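Putative nitrite reductase NADPH (Small subunit) oxidoreductase protein (Vibrio parahaemolyticus RIMD 2210633, PDB 3C0D) is probably the small subunit of an NAD(P)H-dependent nitrite reductase, built on a Rieske-like domain whose relatives bind a [2Fe-2S] cluster, though this chain probably does not. Local coordinates at residues 44-48 with 49-53; 52-55 with 56-59. All coordinates share one frame; numbering follows the deposited sequence.

Contact 1 (44-48 with 49-53); sequences QDWDP and IGKAY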
loop_
_atom_site.group_PDB
_atom_site.type_symbol
_atom_site.label_atom_id
_atom_site.label_comp_id
_atom_site.label_asym_id
_atom_site.label_seq_id
_atom_site.Cartn_x
_atom_site.Cartn_y
_atom_site.Cartn_z
ATOM N N GLN A 44 4.345 -0.448 3.025
ATOM C CA GLN A 44 4.590 -1.026 4.344
ATOM C C GLN A 44 3.496 -0.547 5.285
ATOM O O GLN A 44 3.120 0.627 5.262
ATOM C CB GLN A 44 5.931 -0.585 4.898
ATOM C CG GLN A 44 5.958 0.837 5.391
ATOM C CD GLN A 44 7.342 1.228 5.831
ATOM O OE1 GLN A 44 8.290 1.168 5.041
ATOM N NE2 GLN A 44 7.480 1.622 7.095
ATOM N N ASP A 45 3.002 -1.457 6.118
ATOM C CA ASP A 45 1.940 -1.141 7.047
ATOM C C ASP A 45 2.470 -0.415 8.242
ATOM O O ASP A 45 1.745 0.350 8.863
ATOM C CB ASP A 45 1.212 -2.402 7.496
ATOM C CG ASP A 45 -0.055 -2.090 8.276
ATOM O OD1 ASP A 45 -0.851 -1.241 7.814
ATOM O OD2 ASP A 45 -0.268 -2.696 9.346
ATOM N N TRP A 46 3.733 -0.645 8.569
ATOM C CA TRP A 46 4.344 0.039 9.705
ATOM C C TRP A 46 4.587 1.533 9.390
ATOM O O TRP A 46 5.207 1.871 8.383
ATOM C CB TRP A 46 5.651 -0.678 10.069
ATOM C CG TRP A 46 6.475 -0.051 11.164
ATOM C CD1 TRP A 46 7.498 0.830 11.010
ATOM C CD2 TRP A 46 6.366 -0.298 12.572
ATOM N NE1 TRP A 46 8.043 1.146 12.228
ATOM C CE2 TRP A 46 7.370 0.467 13.206
ATOM C CE3 TRP A 46 5.523 -1.099 13.360
ATOM C CZ2 TRP A 46 7.552 0.463 14.597
ATOM C CZ3 TRP A 46 5.704 -1.106 14.743
ATOM C CH2 TRP A 46 6.716 -0.332 15.346
ATOM N N ASP A 47 4.061 2.408 10.247
ATOM C CA ASP A 47 4.206 3.857 10.124
ATOM C C ASP A 47 5.558 4.271 10.705
ATOM O O ASP A 47 5.762 4.226 11.919
ATOM C CB ASP A 47 3.095 4.551 10.908
ATOM C CG ASP A 47 3.251 6.058 10.934
ATOM O OD1 ASP A 47 4.316 6.559 10.514
ATOM O OD2 ASP A 47 2.311 6.744 11.381
ATOM N N PRO A 48 6.490 4.707 9.854
ATOM C CA PRO A 48 7.833 5.127 10.291
ATOM C C PRO A 48 7.838 6.299 11.262
ATOM O O PRO A 48 8.800 6.515 11.982
ATOM C CB PRO A 48 8.524 5.473 8.982
ATOM C CG PRO A 48 7.381 6.025 8.161
ATOM C CD PRO A 48 6.255 5.053 8.443
ATOM N N ILE A 49 6.759 7.064 11.257
ATOM C CA ILE A 49 6.620 8.213 12.137
ATOM C C ILE A 49 5.337 7.914 12.896
ATOM O O ILE A 49 4.236 8.231 12.419
ATOM C CB ILE A 49 6.374 9.525 11.350
ATOM C CG1 ILE A 49 7.326 9.628 10.158
ATOM C CG2 ILE A 49 6.567 10.717 12.267
ATOM C CD1 ILE A 49 6.999 10.789 9.261
ATOM N N GLY A 50 5.451 7.314 14.071
ATOM C CA GLY A 50 4.243 6.996 14.816
ATOM C C GLY A 50 4.516 5.663 15.458
ATOM O O GLY A 50 3.986 5.340 16.522
ATOM N N LYS A 51 5.342 4.888 14.765
ATOM C CA LYS A 51 5.790 3.604 15.243
ATOM C C LYS A 51 4.730 2.567 15.595
ATOM O O LYS A 51 4.586 2.190 16.762
ATOM C CB LYS A 51 6.705 3.845 16.441
ATOM C CG LYS A 51 7.777 4.853 16.144
ATOM C CD LYS A 51 8.599 4.377 14.974
ATOM C CE LYS A 51 9.729 5.330 14.674
ATOM N NZ LYS A 51 10.464 4.878 13.465
ATOM N N ALA A 52 4.004 2.091 14.590
ATOM C CA ALA A 52 2.987 1.072 14.813
ATOM C C ALA A 52 2.402 0.616 13.490
ATOM O O ALA A 52 2.282 1.412 12.563
ATOM C CB ALA A 52 1.884 1.606 15.719
ATOM N N TYR A 53 2.073 -0.672 13.393
ATOM C CA TYR A 53 1.480 -1.183 12.172
ATOM C C TYR A 53 0.119 -0.557 12.193
ATOM O O TYR A 53 -0.738 -0.979 12.972
ATOM C CB TYR A 53 1.308 -2.696 12.200
ATOM C CG TYR A 53 2.574 -3.477 12.381
ATOM C CD1 TYR A 53 3.545 -3.525 11.382
ATOM C CD2 TYR A 53 2.807 -4.165 13.560
ATOM C CE1 TYR A 53 4.728 -4.250 11.557
ATOM C CE2 TYR A 53 3.979 -4.884 13.751
ATOM C CZ TYR A 53 4.929 -4.931 12.753
ATOM O OH TYR A 53 6.044 -5.704 12.945
#

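Contact 2 (52-55 with 56-59); sequences AYVM and SRGI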
loop_
_atom_site.group_PDB
_atom_site.type_symbol
_atom_site.label_atom_id
_atom_site.label_comp_id
_atom_site.label_asym_id
_atom_site.label_seq_id
_atom_site.Cartn_x
_atom_site.Cartn_y
_atom_site.Cartn_z
ATOM N N ALA A 52 4.004 2.091 14.590
ATOM C CA ALA A 52 2.987 1.072 14.813
ATOM C C ALA A 52 2.402 0.616 13.490
ATOM O O ALA A 52 2.282 1.412 12.563
ATOM C CB ALA A 52 1.884 1.606 15.719
ATOM N N TYR A 53 2.073 -0.672 13.393
ATOM C CA TYR A 53 1.480 -1.183 12.172
ATOM C C TYR A 53 0.119 -0.557 12.193
ATOM O O TYR A 53 -0.738 -0.979 12.972
ATOM C CB TYR A 53 1.308 -2.696 12.200
ATOM C CG TYR A 53 2.574 -3.477 12.381
ATOM C CD1 TYR A 53 3.545 -3.525 11.382
ATOM C CD2 TYR A 53 2.807 -4.165 13.560
ATOM C CE1 TYR A 53 4.728 -4.250 11.557
ATOM C CE2 TYR A 53 3.979 -4.884 13.751
ATOM C CZ TYR A 53 4.929 -4.931 12.753
ATOM O OH TYR A 53 6.044 -5.704 12.945
ATOM N N VAL A 54 -0.088 0.444 11.339
ATOM C CA VAL A 54 -1.363 1.131 11.310
ATOM C C VAL A 54 -1.727 1.766 9.967
ATOM O O VAL A 54 -2.812 2.351 9.836
ATOM C CB VAL A 54 -1.392 2.208 12.421
ATOM C CG1 VAL A 54 -0.533 3.397 12.041
ATOM C CG2 VAL A 54 -2.818 2.626 12.693
HETATM N N MSE A 55 -0.857 1.638 8.969
HETATM C CA MSE A 55 -1.136 2.249 7.680
HETATM C C MSE A 55 -2.383 1.725 7.004
HETATM O O MSE A 55 -3.001 2.421 6.196
HETATM C CB MSE A 55 0.059 2.110 6.738
HETATM C CG MSE A 55 1.311 2.878 7.191
HETATM SE SE MSE A 55 1.071 4.782 7.698
HETATM C CE MSE A 55 0.526 5.502 5.968
ATOM N N SER A 56 -2.785 0.507 7.329
ATOM C CA SER A 56 -3.977 -0.021 6.689
ATOM C C SER A 56 -5.197 0.766 7.153
ATOM O O SER A 56 -6.224 0.792 6.494
ATOM C CB SER A 56 -4.149 -1.498 7.027
ATOM O OG SER A 56 -5.044 -1.680 8.100
ATOM N N ARG A 57 -5.066 1.445 8.280
ATOM C CA ARG A 57 -6.175 2.195 8.837
ATOM C C ARG A 57 -6.198 3.666 8.435
ATOM O O ARG A 57 -7.062 4.413 8.874
ATOM C CB ARG A 57 -6.149 2.076 10.370
ATOM C CG ARG A 57 -6.270 0.645 10.936
ATOM C CD ARG A 57 -7.592 0.005 10.546
ATOM N NE ARG A 57 -8.699 0.931 10.759
ATOM C CZ ARG A 57 -9.837 0.905 10.072
ATOM N NH1 ARG A 57 -10.016 -0.009 9.123
ATOM N NH2 ARG A 57 -10.787 1.804 10.322
ATOM N N GLY A 58 -5.264 4.091 7.596
ATOM C CA GLY A 58 -5.234 5.495 7.198
ATOM C C GLY A 58 -6.222 5.891 6.107
ATOM O O GLY A 58 -6.503 5.112 5.193
ATOM N N ILE A 59 -6.742 7.112 6.195
ATOM C CA ILE A 59 -7.698 7.614 5.218
ATOM C C ILE A 59 -7.041 7.937 3.878
ATOM O O ILE A 59 -6.054 8.678 3.825
ATOM C CB ILE A 59 -8.408 8.880 5.748
ATOM C CG1 ILE A 59 -9.332 8.497 6.903
ATOM C CG2 ILE A 59 -9.184 9.574 4.623
ATOM C CD1 ILE A 59 -10.061 9.669 7.512
#

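Contact 1 (44-48 with 49-53)
Trp46 leans over the backbone of Lys51 and Ala52 and sets the CE3 edge of its indole against Tyr53, the partner of its antiparallel non-hydrogen-bonded pair. Its CB already touches that ring, 3.8 Å from Tyr53 CD1. With CG anti to the backbone N (chi1 176°), the indole swings across the returning chain. CD2 and CE2 come near Ala52 N, and CE3 projects over the centre of the Tyr53 ring, 3.7 Å from its CD1. The six-membered ring of Trp46 therefore meets the tyrosine edge-to-face, with centroids 5.0 Å apart and planes at 68°. CZ2 reaches Lys51 CA and C, CZ3 settles 3.5 Å from Ala52 CA, and the far end, CH2, lies 3.5 Å from Lys51 C, so one indole face rests on the peptide between Lys51 and Ala52.

Beside this packing the turn is closed by polar bonds. Asp47 N donates almost straight to Ala52 O (3.1 Å, 174°), and Lys51 N returns a more bent bond to Asp47 O. Lys51, bent at chi2, folds back to put NZ 2.8 Å from Pro48 O, a side-chain link added to the two backbone bonds. Asp47 OD1 accepts Ile49 N, while its OD2 is held by Ser71.

The whole forms a beta hairpin, weakly bonded at its end, between strand 39-47 and the short strand 52-53. Arg29, on neighbouring strand 28-35, makes a cation-pi contact with Tyr53, and Asp45 packs on that same strand.

Contact 2 (52-55 with 56-59)
Val54 and Arg57 meet through both backbone and side chain as the chain leaves its short strand in a 3-10 turn. Arg57 N donates to Val54 O at 2.9 Å with an N-H...O angle of 151°. One residue on, Gly58 N reaches Met55 O at 3.1 Å and 168°. Each bond links a carbonyl to the amide three residues later, the spacing of a 3-10 helix.

Side-chain contact is slight. Val54 CG2 lies 4.1 Å from Arg57 CB, the two side chains crossing at about a right angle. The same Arg57 CB sits 3.4 Å from Val54 O, beside the oxygen its own amide binds. Arg57, bent at chi2 (-62°) and chi3, then carries its guanidinium away from Val54 into an exposed position.

Further out, Asp45 of strand 39-47 holds the start of the turn. The first bond of the Met55 (selenomethionine) side chain leads away from 56-59; its bent chain packs on Asp45 and Asp47 of strand 39-47 and on Ser71 and Leu93 in loops. Val54 rests on Pro72 and Leu73. The turn thus joins strand 52-53 of the larger antiparallel sheet to strand 59-62 at the edge of the three-stranded sheet, where Ile59 bonds through its backbone to Ala70.

Overall arrangement
The two contacts are consecutive along one chain, sharing Ala52 and Tyr53, and their centres lie 7 Å apart. Asp45 joins hairpin to turn: its OD1 is 2.7 Å from Ser56 N and its backbone O 2.9 Å from Met55 N, both probable hydrogen bonds. Selenomethionine packing adds a second link, with Met55 SE 3.8 Å from Asp47 CB. Both contacts belong to the Rieske-like domain. Rieske proteins hold their cluster with two loops, Cys-X-His and Cys-X-X-His; here Asp47-Pro48-Ile49, bonded through Asp47 to Ser71, probably takes the place of the first, with Ser71 in the second. Neither contact contains a cysteine or histidine of the kind that ligates such a cluster.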